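Local coordinates for putative type VI secretion protein (Escherichia coli, PDB 6SK0), which probably forms the trimeric puncturing spike at the tip of the type VI secretion system and carries a phospholipase effector for delivery, at residues Ala500-Leu504 / Lys516-Glu520; Leu575-Ile581 / Leu618-Thr622; Leu588-Arg592 / Ile608-Gln612. All coordinates share one frame; numbering follows the deposited sequence.

Interaction 1 (Ala500-Leu504 / Lys516-Glu520); sequences ANNKL and KLSTE
Leu-504 and Leu-517 both set CG anti to the backbone N (chi1 166° and -164°). As a non-hydrogen-bonded pair they already share a face of the sheet, and the matching torsions swing their branches so that CD1 of Leu-517 packs 3.8 Å from CB of Leu-504. The antiparallel hairpin of strands 503-507 and 514-519 fixes the register. Lys-503 and Ser-518 form its hydrogen-bonded pair, Lys-503 N reaching Ser-518 O at 2.9 Å and Ser-518 N returning to Lys-503 O at 3.0 Å. Their side chains occupy the other face, where the CG of Lys-503 meets the CB of Ser-518 at 3.9 Å. Beyond the paired strands, ND2 of Asn-501 donates to OE2 of Glu-520 (3.0 Å). The oxygen lies close to the amide plane, but ND2 meets it from above the carboxylate plane. Lys-524 makes a salt bridge to the same oxygen, and Arg-497 holds OD1 of Asn-501. Leu-504 also packs on Met-506 of the second subunit and Leu-504 of the third, consistent with a trimeric spike and a place near its axis. The chemistry implies apolar burial on the leucine face and, separately, polar fastening of the hairpin's open end.

Interaction 2 (Leu575-Ile581 / Leu618-Thr622); sequences LDMDEAI and LTDLT
Leu-575 and Asp-620 bring their CA atoms to 6.3 Å and Ile-581 and Thr-619 to 6.1 Å, so the lead-in and first turn of helix 578-600 lie against the turn that follows helix 608-618. Between these two approaches Met-577, the N-cap residue, reaches across. Its CG stands between the backbone N and the carbonyl carbon (chi1 51°), and a bend at the last torsion carries CE over to CG of Leu-621, at 3.9 Å. The sulfur itself accepts a weak hydrogen bond from the backbone: Asp-620 N lies 3.2 Å from Met-577 SD, with an angle of 145° at the hydrogen. That amide belongs to a type II-like beta turn closed by Leu-621 N on Leu-618 O, and the thioether thus meets backbone and side chain of the turn together. Ile-581 covers the neighbouring part. Its CD1 touches CG2 of Thr-619 at 3.6 Å, the two side chains crossing at about a right angle, while OG1 of Thr-619 is engaged by the Asn-615 carbonyl. Leu-575 extends the apolar patch, its CD2 4.3 Å from CD1 of Leu-621; its CD1 meets the backbone, 3.8 Å from O of Asp-620. Phe-561 of strand 559-563 touches Leu-575, Met-577 and Leu-621, whereas Trp-551 of the second subunit binds the Leu-621 carbonyl and packs on Leu-575. The contact closes the base of a helical hairpin: the start of helix 578-600 meets the turn after helix 608-618, beside the parallel strands 559-563 and 626-629.

Interaction 3 (Leu588-Arg592 / Ile608-Gln612); sequences LSLAR and ISCQQ
Ala-591 and Ile-608 make the close part of this helix pair. CD1 of Ile-608 sits 3.8 Å from CB of Ala-591 and 3.5 Å from the same residue's carbonyl O, so the isoleucine tip rests on backbone as well as methyl. One turn away, Leu-588 sets CG anti to the backbone N, and this sends both methyls toward the facing helix. CD2 covers one face of the Gln-612 amide, 3.5 Å from its CD, with the leucine crossing the glutamine at about a right angle, and CD1 of Leu-588 lies 3.8 Å from N of Gln-612. The axes of segments 588-592 and 608-612 are 10.4 Å apart at their closest, a gap bridged by the larger side chains of Ile-608 and Leu-588.

With N-to-C directions 169° apart, the pair is an antiparallel helical hairpin, made by helices 578-600 and 608-618 and set among the beta strands of the spike. Met-654 of strand 651-655 touches both Ala-591 and Gln-611 on the inner side. Both amide ends of Gln-611 are held by the second subunit: Arg-643 binds OE1 and the Leu-642 carbonyl receives NE2.

The outer side is looser and more polar. Arg-592 is exposed and Gln-612 partly so. CG of Arg-592 lies against CG2 of Ile-608 at 3.7 Å before the chain bends at chi3 toward Gln-612. There NH1 donates to OE1 at 2.9 Å, but with an angle of only 136° at the hydrogen. The donor stands above the amide's carbonyl plane, on the side opposite to CD2 of Leu-588, and the guanidinium and amide planes are turned 76° apart.

In the fold
Interactions 2 and 3 share helix 578-600, and interaction 3 is nested within the chain loop that interaction 2 closes; their centres lie about 17 Å apart. Interaction 1 precedes both in the chain and sits well away, its centre about 35 Å from that of interaction 2 and about 48 Å from that of interaction 3. It is a buried strand pairing held by reciprocal backbone bonds, whereas the other two are partly buried and rely on side chains: a thioether with aliphatic groups where the helical hairpin begins and ends, and aliphatic packing edged by an arginine-glutamine bond farther along it. All three touch the second subunit, so each local contact adjoins the trimer interface.

Interaction 1 (Ala500-Leu504 / Lys516-Glu520)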
loop_
_atom_site.group_PDB
_atom_site.type_symbol
_atom_site.label_atom_id
_atom_site.label_comp_id
_atom_site.label_asym_id
_atom_site.label_seq_id
_atom_site.Cartn_x
_atom_site.Cartn_y
_atom_site.Cartn_z
ATOM N N ALA A 500 -18.339 -34.203 26.555
ATOM C CA ALA A 500 -17.296 -33.190 26.580
ATOM C C ALA A 500 -17.778 -31.836 26.089
ATOM O O ALA A 500 -16.959 -30.929 25.931
ATOM C CB ALA A 500 -16.101 -33.642 25.743
ATOM N N ASN A 501 -19.078 -31.690 25.846
ATOM C CA ASN A 501 -19.698 -30.467 25.353
ATOM C C ASN A 501 -19.274 -30.114 23.931
ATOM O O ASN A 501 -19.308 -28.945 23.550
ATOM C CB ASN A 501 -19.439 -29.282 26.290
ATOM C CG ASN A 501 -20.568 -28.279 26.281
ATOM O OD1 ASN A 501 -21.734 -28.645 26.166
ATOM N ND2 ASN A 501 -20.229 -27.001 26.394
ATOM N N ASN A 502 -18.867 -31.095 23.134
ATOM C CA ASN A 502 -18.932 -30.938 21.689
ATOM C C ASN A 502 -20.393 -30.949 21.289
ATOM O O ASN A 502 -21.109 -31.914 21.568
ATOM C CB ASN A 502 -18.189 -32.056 20.969
ATOM C CG ASN A 502 -16.716 -32.034 21.227
ATOM O OD1 ASN A 502 -16.089 -33.075 21.333
ATOM N ND2 ASN A 502 -16.150 -30.847 21.330
ATOM N N LYS A 503 -20.854 -29.881 20.665
ATOM C CA LYS A 503 -22.268 -29.790 20.358
ATOM C C LYS A 503 -22.469 -29.361 18.918
ATOM O O LYS A 503 -21.687 -28.590 18.358
ATOM C CB LYS A 503 -22.990 -28.828 21.303
ATOM C CG LYS A 503 -22.408 -27.446 21.338
ATOM C CD LYS A 503 -23.245 -26.524 22.196
ATOM C CE LYS A 503 -23.409 -27.076 23.594
ATOM N NZ LYS A 503 -24.260 -26.184 24.422
ATOM N N LEU A 504 -23.518 -29.903 18.323
ATOM C CA LEU A 504 -24.112 -29.379 17.106
ATOM C C LEU A 504 -25.538 -29.006 17.487
ATOM O O LEU A 504 -26.391 -29.878 17.667
ATOM C CB LEU A 504 -24.064 -30.388 15.971
ATOM C CG LEU A 504 -24.952 -30.053 14.777
ATOM C CD1 LEU A 504 -24.596 -28.701 14.201
ATOM C CD2 LEU A 504 -24.850 -31.125 13.722
ATOM N N LYS A 516 -25.152 -24.023 15.668
ATOM C CA LYS A 516 -23.927 -23.845 16.427
ATOM C C LYS A 516 -23.162 -25.156 16.426
ATOM O O LYS A 516 -23.684 -26.188 16.853
ATOM C CB LYS A 516 -24.224 -23.386 17.852
ATOM C CG LYS A 516 -22.992 -23.232 18.697
ATOM C CD LYS A 516 -23.349 -22.911 20.125
ATOM C CE LYS A 516 -22.681 -21.639 20.575
ATOM N NZ LYS A 516 -22.718 -21.502 22.052
ATOM N N LEU A 517 -21.942 -25.112 15.925
ATOM C CA LEU A 517 -21.004 -26.221 15.980
ATOM C C LEU A 517 -19.867 -25.774 16.880
ATOM O O LEU A 517 -19.081 -24.902 16.503
ATOM C CB LEU A 517 -20.511 -26.578 14.586
ATOM C CG LEU A 517 -19.830 -27.923 14.398
ATOM C CD1 LEU A 517 -20.737 -29.051 14.849
ATOM C CD2 LEU A 517 -19.446 -28.079 12.945
ATOM N N SER A 518 -19.790 -26.342 18.074
ATOM C CA SER A 518 -18.921 -25.779 19.094
ATOM C C SER A 518 -18.160 -26.871 19.823
ATOM O O SER A 518 -18.736 -27.889 20.211
ATOM C CB SER A 518 -19.729 -24.944 20.091
ATOM O OG SER A 518 -18.937 -24.562 21.193
ATOM N N THR A 519 -16.869 -26.643 20.010
ATOM C CA THR A 519 -16.036 -27.453 20.878
ATOM C C THR A 519 -15.483 -26.573 21.988
ATOM O O THR A 519 -15.308 -25.365 21.816
ATOM C CB THR A 519 -14.893 -28.132 20.096
ATOM O OG1 THR A 519 -14.122 -28.944 20.982
ATOM C CG2 THR A 519 -13.983 -27.112 19.448
ATOM N N GLU A 520 -15.223 -27.184 23.138
ATOM C CA GLU A 520 -14.678 -26.452 24.271
ATOM C C GLU A 520 -13.193 -26.165 24.137
ATOM O O GLU A 520 -12.661 -25.386 24.927
ATOM C CB GLU A 520 -14.915 -27.225 25.566
ATOM C CG GLU A 520 -16.330 -27.152 26.069
ATOM C CD GLU A 520 -16.712 -25.762 26.507
ATOM O OE1 GLU A 520 -15.937 -25.140 27.260
ATOM O OE2 GLU A 520 -17.785 -25.281 26.092
#

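Interaction 2 (Leu575-Ile581 / Leu618-Thr622)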
loop_
_atom_site.group_PDB
_atom_site.type_symbol
_atom_site.label_atom_id
_atom_site.label_comp_id
_atom_site.label_asym_id
_atom_site.label_seq_id
_atom_site.Cartn_x
_atom_site.Cartn_y
_atom_site.Cartn_z
ATOM N N LEU A 575 -18.117 -18.800 -6.800
ATOM C CA LEU A 575 -17.092 -17.832 -7.160
ATOM C C LEU A 575 -17.633 -16.699 -8.023
ATOM O O LEU A 575 -16.889 -16.113 -8.810
ATOM C CB LEU A 575 -15.935 -18.530 -7.866
ATOM C CG LEU A 575 -15.127 -19.468 -6.981
ATOM C CD1 LEU A 575 -13.965 -20.024 -7.759
ATOM C CD2 LEU A 575 -14.656 -18.747 -5.730
ATOM N N ASP A 576 -18.911 -16.378 -7.889
ATOM C CA ASP A 576 -19.507 -15.266 -8.616
ATOM C C ASP A 576 -18.895 -13.963 -8.113
ATOM O O ASP A 576 -19.114 -13.566 -6.966
ATOM C CB ASP A 576 -21.016 -15.286 -8.419
ATOM C CG ASP A 576 -21.754 -15.730 -9.656
ATOM O OD1 ASP A 576 -21.170 -16.491 -10.450
ATOM O OD2 ASP A 576 -22.937 -15.360 -9.816
ATOM N N MET A 577 -18.108 -13.305 -8.953
ATOM C CA MET A 577 -17.309 -12.172 -8.506
ATOM C C MET A 577 -17.392 -11.025 -9.500
ATOM O O MET A 577 -16.390 -10.374 -9.807
ATOM C CB MET A 577 -15.858 -12.590 -8.282
ATOM C CG MET A 577 -15.245 -13.324 -9.457
ATOM S SD MET A 577 -13.459 -13.456 -9.350
ATOM C CE MET A 577 -13.285 -14.731 -8.112
ATOM N N ASP A 578 -18.596 -10.752 -10.002
ATOM C CA ASP A 578 -18.756 -9.764 -11.064
ATOM C C ASP A 578 -18.303 -8.378 -10.626
ATOM O O ASP A 578 -17.602 -7.688 -11.370
ATOM C CB ASP A 578 -20.209 -9.738 -11.530
ATOM C CG ASP A 578 -20.551 -10.913 -12.413
ATOM O OD1 ASP A 578 -20.063 -12.033 -12.148
ATOM O OD2 ASP A 578 -21.336 -10.729 -13.363
ATOM N N GLU A 579 -18.677 -7.954 -9.422
ATOM C CA GLU A 579 -18.262 -6.636 -8.963
ATOM C C GLU A 579 -16.765 -6.596 -8.682
ATOM O O GLU A 579 -16.090 -5.613 -9.010
ATOM C CB GLU A 579 -19.063 -6.230 -7.730
ATOM C CG GLU A 579 -18.823 -4.800 -7.274
ATOM C CD GLU A 579 -18.710 -3.802 -8.422
ATOM O OE1 GLU A 579 -19.607 -3.770 -9.288
ATOM O OE2 GLU A 579 -17.724 -3.042 -8.450
ATOM N N ALA A 580 -16.224 -7.660 -8.094
ATOM C CA ALA A 580 -14.784 -7.732 -7.891
ATOM C C ALA A 580 -14.042 -7.724 -9.222
ATOM O O ALA A 580 -12.981 -7.104 -9.346
ATOM C CB ALA A 580 -14.429 -8.975 -7.080
ATOM N N ILE A 581 -14.592 -8.398 -10.229
ATOM C CA ILE A 581 -13.959 -8.411 -11.541
ATOM C C ILE A 581 -14.016 -7.028 -12.172
ATOM O O ILE A 581 -13.057 -6.585 -12.807
ATOM C CB ILE A 581 -14.608 -9.477 -12.439
ATOM C CG1 ILE A 581 -14.113 -10.867 -12.050
ATOM C CG2 ILE A 581 -14.303 -9.208 -13.900
ATOM C CD1 ILE A 581 -14.866 -11.975 -12.720
ATOM N N LEU A 618 -6.713 -13.830 -10.965
ATOM C CA LEU A 618 -7.737 -13.605 -9.956
ATOM C C LEU A 618 -9.139 -13.672 -10.531
ATOM O O LEU A 618 -10.072 -14.019 -9.806
ATOM C CB LEU A 618 -7.528 -12.254 -9.278
ATOM C CG LEU A 618 -6.255 -12.071 -8.454
ATOM C CD1 LEU A 618 -6.254 -10.699 -7.819
ATOM C CD2 LEU A 618 -6.110 -13.157 -7.401
ATOM N N THR A 619 -9.315 -13.338 -11.806
ATOM C CA THR A 619 -10.623 -13.463 -12.428
ATOM C C THR A 619 -11.061 -14.914 -12.387
ATOM O O THR A 619 -10.408 -15.782 -12.968
ATOM C CB THR A 619 -10.582 -12.949 -13.863
ATOM O OG1 THR A 619 -10.247 -11.560 -13.854
ATOM C CG2 THR A 619 -11.927 -13.127 -14.527
ATOM N N ASP A 620 -12.141 -15.176 -11.661
ATOM C CA ASP A 620 -12.646 -16.518 -11.391
ATOM C C ASP A 620 -11.637 -17.387 -10.658
ATOM O O ASP A 620 -11.823 -18.601 -10.579
ATOM C CB ASP A 620 -13.096 -17.214 -12.677
ATOM C CG ASP A 620 -13.830 -16.284 -13.603
ATOM O OD1 ASP A 620 -14.877 -15.746 -13.197
ATOM O OD2 ASP A 620 -13.351 -16.074 -14.734
ATOM N N LEU A 621 -10.577 -16.788 -10.118
ATOM C CA LEU A 621 -9.515 -17.503 -9.417
ATOM C C LEU A 621 -9.039 -18.710 -10.220
ATOM O O LEU A 621 -8.977 -19.835 -9.728
ATOM C CB LEU A 621 -9.962 -17.902 -8.009
ATOM C CG LEU A 621 -10.086 -16.742 -7.019
ATOM C CD1 LEU A 621 -10.689 -17.182 -5.687
ATOM C CD2 LEU A 621 -8.736 -16.066 -6.798
ATOM N N THR A 622 -8.707 -18.464 -11.488
ATOM C CA THR A 622 -8.172 -19.522 -12.333
ATOM C C THR A 622 -6.787 -19.960 -11.890
ATOM O O THR A 622 -6.358 -21.062 -12.234
ATOM C CB THR A 622 -8.143 -19.073 -13.794
ATOM O OG1 THR A 622 -7.340 -17.897 -13.922
ATOM C CG2 THR A 622 -9.546 -18.775 -14.274
#

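Interaction 3 (Leu588-Arg592 / Ile608-Gln612)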
loop_
_atom_site.group_PDB
_atom_site.type_symbol
_atom_site.label_atom_id
_atom_site.label_comp_id
_atom_site.label_asym_id
_atom_site.label_seq_id
_atom_site.Cartn_x
_atom_site.Cartn_y
_atom_site.Cartn_z
ATOM N N LEU A 588 -6.916 -2.203 -13.629
ATOM C CA LEU A 588 -5.959 -2.533 -14.673
ATOM C C LEU A 588 -6.010 -1.525 -15.813
ATOM O O LEU A 588 -4.967 -1.117 -16.328
ATOM C CB LEU A 588 -6.210 -3.947 -15.191
ATOM C CG LEU A 588 -5.313 -4.396 -16.345
ATOM C CD1 LEU A 588 -3.846 -4.401 -15.935
ATOM C CD2 LEU A 588 -5.736 -5.759 -16.861
ATOM N N SER A 589 -7.207 -1.104 -16.213
ATOM C CA SER A 589 -7.314 -0.151 -17.308
ATOM C C SER A 589 -6.786 1.215 -16.894
ATOM O O SER A 589 -6.152 1.913 -17.692
ATOM C CB SER A 589 -8.757 -0.070 -17.801
ATOM O OG SER A 589 -9.578 0.644 -16.907
ATOM N N LEU A 590 -7.009 1.603 -15.637
ATOM C CA LEU A 590 -6.403 2.828 -15.135
ATOM C C LEU A 590 -4.884 2.740 -15.176
ATOM O O LEU A 590 -4.212 3.665 -15.640
ATOM C CB LEU A 590 -6.889 3.117 -13.718
ATOM C CG LEU A 590 -6.364 4.421 -13.121
ATOM C CD1 LEU A 590 -6.841 5.622 -13.918
ATOM C CD2 LEU A 590 -6.736 4.558 -11.653
ATOM N N ALA A 591 -4.328 1.622 -14.706
ATOM C CA ALA A 591 -2.883 1.444 -14.737
ATOM C C ALA A 591 -2.348 1.480 -16.163
ATOM O O ALA A 591 -1.284 2.047 -16.415
ATOM C CB ALA A 591 -2.499 0.135 -14.055
ATOM N N ARG A 592 -3.078 0.899 -17.111
ATOM C CA ARG A 592 -2.598 0.863 -18.487
ATOM C C ARG A 592 -2.624 2.247 -19.122
ATOM O O ARG A 592 -1.665 2.650 -19.793
ATOM C CB ARG A 592 -3.423 -0.123 -19.306
ATOM C CG ARG A 592 -3.073 -1.572 -19.038
ATOM C CD ARG A 592 -4.099 -2.506 -19.634
ATOM N NE ARG A 592 -4.210 -2.317 -21.074
ATOM C CZ ARG A 592 -3.730 -3.161 -21.977
ATOM N NH1 ARG A 592 -3.110 -4.260 -21.593
ATOM N NH2 ARG A 592 -3.874 -2.904 -23.265
ATOM N N ILE A 608 3.052 -3.255 -16.116
ATOM C CA ILE A 608 1.705 -3.650 -16.501
ATOM C C ILE A 608 1.600 -5.161 -16.620
ATOM O O ILE A 608 0.554 -5.735 -16.321
ATOM C CB ILE A 608 1.290 -2.949 -17.806
ATOM C CG1 ILE A 608 1.123 -1.449 -17.573
ATOM C CG2 ILE A 608 0.008 -3.536 -18.357
ATOM C CD1 ILE A 608 0.191 -1.109 -16.439
ATOM N N SER A 609 2.681 -5.827 -17.020
ATOM C CA SER A 609 2.624 -7.251 -17.332
ATOM C C SER A 609 2.147 -8.074 -16.140
ATOM O O SER A 609 1.232 -8.893 -16.264
ATOM C CB SER A 609 3.995 -7.726 -17.800
ATOM O OG SER A 609 4.056 -9.132 -17.838
ATOM N N CYS A 610 2.765 -7.877 -14.979
ATOM C CA CYS A 610 2.396 -8.670 -13.816
ATOM C C CYS A 610 0.997 -8.331 -13.321
ATOM O O CYS A 610 0.308 -9.204 -12.804
ATOM C CB CYS A 610 3.427 -8.488 -12.705
ATOM S SG CYS A 610 3.154 -7.046 -11.692
ATOM N N GLN A 611 0.541 -7.095 -13.510
ATOM C CA GLN A 611 -0.819 -6.748 -13.111
ATOM C C GLN A 611 -1.853 -7.345 -14.061
ATOM O O GLN A 611 -2.923 -7.774 -13.629
ATOM C CB GLN A 611 -0.967 -5.231 -13.018
ATOM C CG GLN A 611 -0.154 -4.598 -11.896
ATOM C CD GLN A 611 -0.505 -5.143 -10.521
ATOM O OE1 GLN A 611 -1.653 -5.462 -10.242
ATOM N NE2 GLN A 611 0.489 -5.247 -9.657
ATOM N N GLN A 612 -1.549 -7.381 -15.356
ATOM C CA GLN A 612 -2.418 -8.062 -16.308
ATOM C C GLN A 612 -2.483 -9.554 -16.010
ATOM O O GLN A 612 -3.559 -10.164 -16.039
ATOM C CB GLN A 612 -1.911 -7.809 -17.728
ATOM C CG GLN A 612 -2.810 -8.314 -18.815
ATOM C CD GLN A 612 -3.718 -7.241 -19.347
ATOM O OE1 GLN A 612 -3.356 -6.070 -19.397
ATOM N NE2 GLN A 612 -4.911 -7.633 -19.744
#